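Phosphonate monoester hydrolase (Ruegeria pomeroyi, PDB 4UPK) is a hydrolase of the sulfatase family, built on the alpha/beta fold of the alkaline phosphatase superfamily. Local coordinates at residues 69-81 with 385-397. Sequence-based numbering, arbitrary orientation.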
loop_
_atom_site.group_PDB
_atom_site.type_symbol
_atom_site.label_atom_id
_atom_site.label_comp_id
_atom_site.label_asym_id
_atom_site.label_seq_id
_atom_site.Cartn_x
_atom_site.Cartn_y
_atom_site.Cartn_z
ATOM N N ALA A 69 -23.747 37.753 2.904
ATOM C CA ALA A 69 -23.722 36.315 2.598
ATOM C C ALA A 69 -24.928 35.537 3.101
ATOM O O ALA A 69 -25.966 36.124 3.403
ATOM C CB ALA A 69 -22.438 35.699 3.155
ATOM N N VAL A 70 -24.781 34.194 3.182
ATOM C CA VAL A 70 -25.809 33.261 3.643
ATOM C C VAL A 70 -25.473 32.723 5.073
ATOM O O VAL A 70 -24.393 32.156 5.299
ATOM C CB VAL A 70 -26.036 32.125 2.604
ATOM C CG1 VAL A 70 -27.204 31.230 3.007
ATOM C CG2 VAL A 70 -26.250 32.683 1.194
ATOM N N SER A 71 -26.414 32.919 6.016
ATOM C CA SER A 71 -26.319 32.474 7.407
ATOM C C SER A 71 -27.230 31.267 7.631
ATOM O O SER A 71 -28.382 31.284 7.208
ATOM C CB SER A 71 -26.724 33.593 8.365
ATOM O OG SER A 71 -25.891 34.727 8.197
ATOM N N PHE A 72 -26.704 30.229 8.307
ATOM C CA PHE A 72 -27.398 28.983 8.602
ATOM C C PHE A 72 -27.695 28.958 10.099
ATOM O O PHE A 72 -26.781 28.792 10.921
ATOM C CB PHE A 72 -26.557 27.775 8.125
ATOM C CG PHE A 72 -26.365 27.719 6.620
ATOM C CD1 PHE A 72 -25.390 28.494 5.992
ATOM C CD2 PHE A 72 -27.162 26.902 5.831
ATOM C CE1 PHE A 72 -25.217 28.447 4.606
ATOM C CE2 PHE A 72 -26.996 26.864 4.437
ATOM C CZ PHE A 72 -26.022 27.634 3.834
ATOM N N ARG A 73 -28.976 29.165 10.448
ATOM C CA ARG A 73 -29.458 29.270 11.833
ATOM C C ARG A 73 -29.723 27.977 12.627
ATOM O O ARG A 73 -29.834 28.043 13.867
ATOM C CB ARG A 73 -30.660 30.232 11.928
ATOM C CG ARG A 73 -30.304 31.649 11.509
ATOM C CD ARG A 73 -29.659 32.507 12.604
ATOM N NE ARG A 73 -28.956 33.663 12.031
ATOM C CZ ARG A 73 -29.541 34.810 11.698
ATOM N NH1 ARG A 73 -30.843 34.980 11.889
ATOM N NH2 ARG A 73 -28.835 35.786 11.158
ATOM N N ARG A 74 -29.839 26.816 11.933
ATOM C CA ARG A 74 -30.100 25.532 12.590
ATOM C C ARG A 74 -28.960 24.558 12.273
ATOM O O ARG A 74 -29.198 23.417 11.879
ATOM C CB ARG A 74 -31.485 24.986 12.168
ATOM C CG ARG A 74 -32.249 24.341 13.314
ATOM C CD ARG A 74 -33.726 24.170 13.004
ATOM N NE ARG A 74 -34.494 23.754 14.186
ATOM C CZ ARG A 74 -35.105 22.575 14.322
ATOM N NH1 ARG A 74 -35.056 21.675 13.345
ATOM N NH2 ARG A 74 -35.776 22.292 15.434
ATOM N N HIS A 75 -27.709 25.033 12.447
ATOM C CA HIS A 75 -26.486 24.293 12.159
ATOM C C HIS A 75 -25.901 23.647 13.409
ATOM O O HIS A 75 -25.629 24.324 14.404
ATOM C CB HIS A 75 -25.458 25.189 11.459
ATOM C CG HIS A 75 -24.292 24.440 10.903
ATOM N ND1 HIS A 75 -24.414 23.652 9.772
ATOM C CD2 HIS A 75 -23.022 24.359 11.355
ATOM C CE1 HIS A 75 -23.214 23.136 9.560
ATOM N NE2 HIS A 75 -22.346 23.525 10.489
ATOM N N TYR A 76 -25.696 22.319 13.343
ATOM C CA TYR A 76 -25.227 21.541 14.481
ATOM C C TYR A 76 -24.048 20.669 14.162
ATOM O O TYR A 76 -23.986 20.075 13.093
ATOM C CB TYR A 76 -26.388 20.678 15.042
ATOM C CG TYR A 76 -27.513 21.497 15.633
ATOM C CD1 TYR A 76 -28.506 22.046 14.823
ATOM C CD2 TYR A 76 -27.584 21.742 17.001
ATOM C CE1 TYR A 76 -29.481 22.899 15.346
ATOM C CE2 TYR A 76 -28.590 22.555 17.539
ATOM C CZ TYR A 76 -29.538 23.126 16.702
ATOM O OH TYR A 76 -30.551 23.920 17.194
ATOM N N SER A 77 -23.113 20.571 15.121
ATOM C CA SER A 77 -21.976 19.655 15.034
ATOM C C SER A 77 -22.574 18.219 15.137
ATOM O O SER A 77 -23.500 18.021 15.925
ATOM C CB SER A 77 -21.013 19.913 16.190
ATOM O OG SER A 77 -19.928 19.007 16.108
ATOM N N VAL A 78 -22.104 17.249 14.326
ATOM C CA VAL A 78 -22.624 15.875 14.363
ATOM C C VAL A 78 -21.932 15.034 15.427
ATOM O O VAL A 78 -22.338 13.898 15.694
ATOM C CB VAL A 78 -22.677 15.156 12.984
ATOM C CG1 VAL A 78 -23.345 16.023 11.931
ATOM C CG2 VAL A 78 -21.288 14.699 12.525
ATOM N N THR A 79 -20.872 15.574 16.027
ATOM C CA THR A 79 -20.154 14.862 17.078
ATOM C C THR A 79 -19.328 15.770 17.932
ATOM O O THR A 79 -19.139 16.923 17.584
ATOM C CB THR A 79 -19.433 13.587 16.584
ATOM O OG1 THR A 79 -18.991 12.829 17.711
ATOM C CG2 THR A 79 -18.293 13.884 15.659
ATOM N N ASN A 80 -18.820 15.228 19.038
ATOM C CA ASN A 80 -17.989 15.931 19.993
ATOM C C ASN A 80 -17.041 14.945 20.728
ATOM O O ASN A 80 -17.343 13.733 20.810
ATOM C CB ASN A 80 -18.876 16.675 20.996
ATOM C CG ASN A 80 -18.946 18.148 20.749
ATOM O OD1 ASN A 80 -17.927 18.803 20.584
ATOM N ND2 ASN A 80 -20.135 18.711 20.804
ATOM N N PRO A 81 -15.885 15.435 21.244
ATOM C CA PRO A 81 -15.378 16.819 21.214
ATOM C C PRO A 81 -14.600 17.188 19.950
ATOM O O PRO A 81 -14.936 16.721 18.871
ATOM C CB PRO A 81 -14.613 16.947 22.538
ATOM C CG PRO A 81 -14.316 15.516 22.986
ATOM C CD PRO A 81 -14.957 14.570 21.983
ATOM N N VAL A 385 -30.958 30.874 6.463
ATOM C CA VAL A 385 -31.422 29.489 6.358
ATOM C C VAL A 385 -31.893 28.977 7.732
ATOM O O VAL A 385 -31.164 29.088 8.721
ATOM C CB VAL A 385 -30.352 28.571 5.689
ATOM C CG1 VAL A 385 -30.767 27.104 5.687
ATOM C CG2 VAL A 385 -30.036 29.030 4.263
ATOM N N GLU A 386 -33.108 28.405 7.770
ATOM C CA GLU A 386 -33.748 27.856 8.969
ATOM C C GLU A 386 -33.804 26.319 8.981
ATOM O O GLU A 386 -34.079 25.725 10.028
ATOM C CB GLU A 386 -35.168 28.445 9.140
ATOM C CG GLU A 386 -35.230 29.966 9.248
ATOM C CD GLU A 386 -34.607 30.668 10.450
ATOM O OE1 GLU A 386 -34.253 29.988 11.439
ATOM O OE2 GLU A 386 -34.507 31.917 10.411
ATOM N N ALA A 387 -33.555 25.677 7.818
ATOM C CA ALA A 387 -33.549 24.214 7.679
ATOM C C ALA A 387 -32.424 23.586 8.519
ATOM O O ALA A 387 -31.385 24.226 8.667
ATOM C CB ALA A 387 -33.367 23.834 6.217
ATOM N N PRO A 388 -32.585 22.355 9.074
ATOM C CA PRO A 388 -31.473 21.751 9.844
ATOM C C PRO A 388 -30.286 21.405 8.945
ATOM O O PRO A 388 -30.420 20.695 7.944
ATOM C CB PRO A 388 -32.093 20.475 10.456
ATOM C CG PRO A 388 -33.553 20.604 10.255
ATOM C CD PRO A 388 -33.739 21.438 9.021
ATOM N N THR A 389 -29.130 21.946 9.294
ATOM C CA THR A 389 -27.877 21.692 8.582
ATOM C C THR A 389 -26.914 21.051 9.561
ATOM O O THR A 389 -27.057 21.216 10.775
ATOM C CB THR A 389 -27.350 22.934 7.809
ATOM O OG1 THR A 389 -27.070 23.991 8.717
ATOM C CG2 THR A 389 -28.320 23.424 6.717
ATOM N N GLU A 390 -25.972 20.259 9.029
ATOM C CA GLU A 390 -25.008 19.510 9.817
ATOM C C GLU A 390 -23.592 19.827 9.399
ATOM O O GLU A 390 -23.359 20.216 8.260
ATOM C CB GLU A 390 -25.303 18.009 9.695
ATOM C CG GLU A 390 -26.569 17.597 10.428
ATOM C CD GLU A 390 -26.965 16.150 10.312
ATOM O OE1 GLU A 390 -26.306 15.431 9.536
ATOM O OE2 GLU A 390 -27.934 15.732 10.986
ATOM N N SER A 391 -22.637 19.645 10.331
ATOM C CA SER A 391 -21.213 19.934 10.122
ATOM C C SER A 391 -20.605 19.146 8.951
ATOM O O SER A 391 -19.649 19.602 8.322
ATOM C CB SER A 391 -20.438 19.694 11.417
ATOM O OG SER A 391 -20.569 18.347 11.839
ATOM N N ILE A 392 -21.187 17.964 8.655
ATOM C CA ILE A 392 -20.788 17.058 7.575
ATOM C C ILE A 392 -21.170 17.574 6.182
ATOM O O ILE A 392 -20.698 17.037 5.190
ATOM C CB ILE A 392 -21.325 15.629 7.847
ATOM C CG1 ILE A 392 -22.875 15.610 7.949
ATOM C CG2 ILE A 392 -20.644 15.035 9.079
ATOM C CD1 ILE A 392 -23.501 14.250 7.783
ATOM N N ASP A 393 -22.008 18.634 6.117
ATOM C CA ASP A 393 -22.457 19.275 4.877
ATOM C C ASP A 393 -21.426 20.250 4.291
ATOM O O ASP A 393 -21.598 20.716 3.168
ATOM C CB ASP A 393 -23.779 20.028 5.122
ATOM C CG ASP A 393 -24.958 19.183 5.553
ATOM O OD1 ASP A 393 -24.903 17.929 5.373
ATOM O OD2 ASP A 393 -25.938 19.761 6.062
ATOM N N LEU A 394 -20.358 20.556 5.038
ATOM C CA LEU A 394 -19.357 21.525 4.590
ATOM C C LEU A 394 -18.426 20.996 3.494
ATOM O O LEU A 394 -18.315 21.627 2.441
ATOM C CB LEU A 394 -18.611 22.114 5.794
ATOM C CG LEU A 394 -19.220 23.355 6.473
ATOM C CD1 LEU A 394 -20.633 23.125 6.962
ATOM C CD2 LEU A 394 -18.388 23.755 7.660
ATOM N N MET A 395 -17.801 19.821 3.713
ATOM C CA MET A 395 -16.928 19.169 2.729
ATOM C C MET A 395 -17.653 19.014 1.358
ATOM O O MET A 395 -17.097 19.483 0.365
ATOM C CB MET A 395 -16.347 17.818 3.256
ATOM C CG MET A 395 -15.988 16.834 2.150
ATOM S SD MET A 395 -14.963 15.503 2.741
ATOM C CE MET A 395 -14.440 14.757 1.215
ATOM N N PRO A 396 -18.885 18.423 1.273
ATOM C CA PRO A 396 -19.545 18.300 -0.039
ATOM C C PRO A 396 -19.903 19.629 -0.706
ATOM O O PRO A 396 -19.929 19.688 -1.933
ATOM C CB PRO A 396 -20.774 17.426 0.255
ATOM C CG PRO A 396 -21.041 17.626 1.688
ATOM C CD PRO A 396 -19.698 17.779 2.330
ATOM N N THR A 397 -20.124 20.704 0.079
ATOM C CA THR A 397 -20.409 22.037 -0.453
ATOM C C THR A 397 -19.181 22.576 -1.232
ATOM O O THR A 397 -19.327 23.074 -2.353
ATOM C CB THR A 397 -20.847 22.970 0.667
ATOM O OG1 THR A 397 -21.952 22.398 1.364
ATOM C CG2 THR A 397 -21.224 24.366 0.162
HETATM O O HOH W 1 -29.248 25.852 9.416
HETATM O O HOH W 2 -18.568 17.960 13.565
#
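Residues 70-76 run parallel to 385-390 in two short ladders, Val385 N bonding Ser71 O and Val385 O receiving Arg73 N before both chains turn a corner, after which Thr389 pairs through Arg74 O and Tyr76 N. A water bridges the corner, accepting from Arg74 N, donating to Ala387 O and bonding Thr389 OG1. On one face Val385 lies beside Phe72, with Val385 CB 3.6 Å from Phe72 CD2 and Val385 CG2 in off-centre CH-pi contact; both apolar, they suit a buried face that Phe418 also covers. Strand 70-76 belongs to the mixed central sheet of the sulfatase fold, with strand 372-375 on its other edge. With CG anti to the backbone N (chi1 -169°), the His75 imidazole offers ND1 at its edge to Thr389 OG1, 2.9 Å away; either may donate, while His75 CE1 takes the methyl Leu394 CD1 at 3.7 Å. Ser391 N ends the ladder, donating to Tyr76 O; Ser391 OG, turned on its short arm between backbone N and carbonyl carbon (chi1 60°), accepts Val78 N at 3.1 Å. A second water links this hydroxyl to Ser77 OG, which also bonds Ser85. Val78 packs CG1 on Glu390 CB and CG2 on Ile392 CG2.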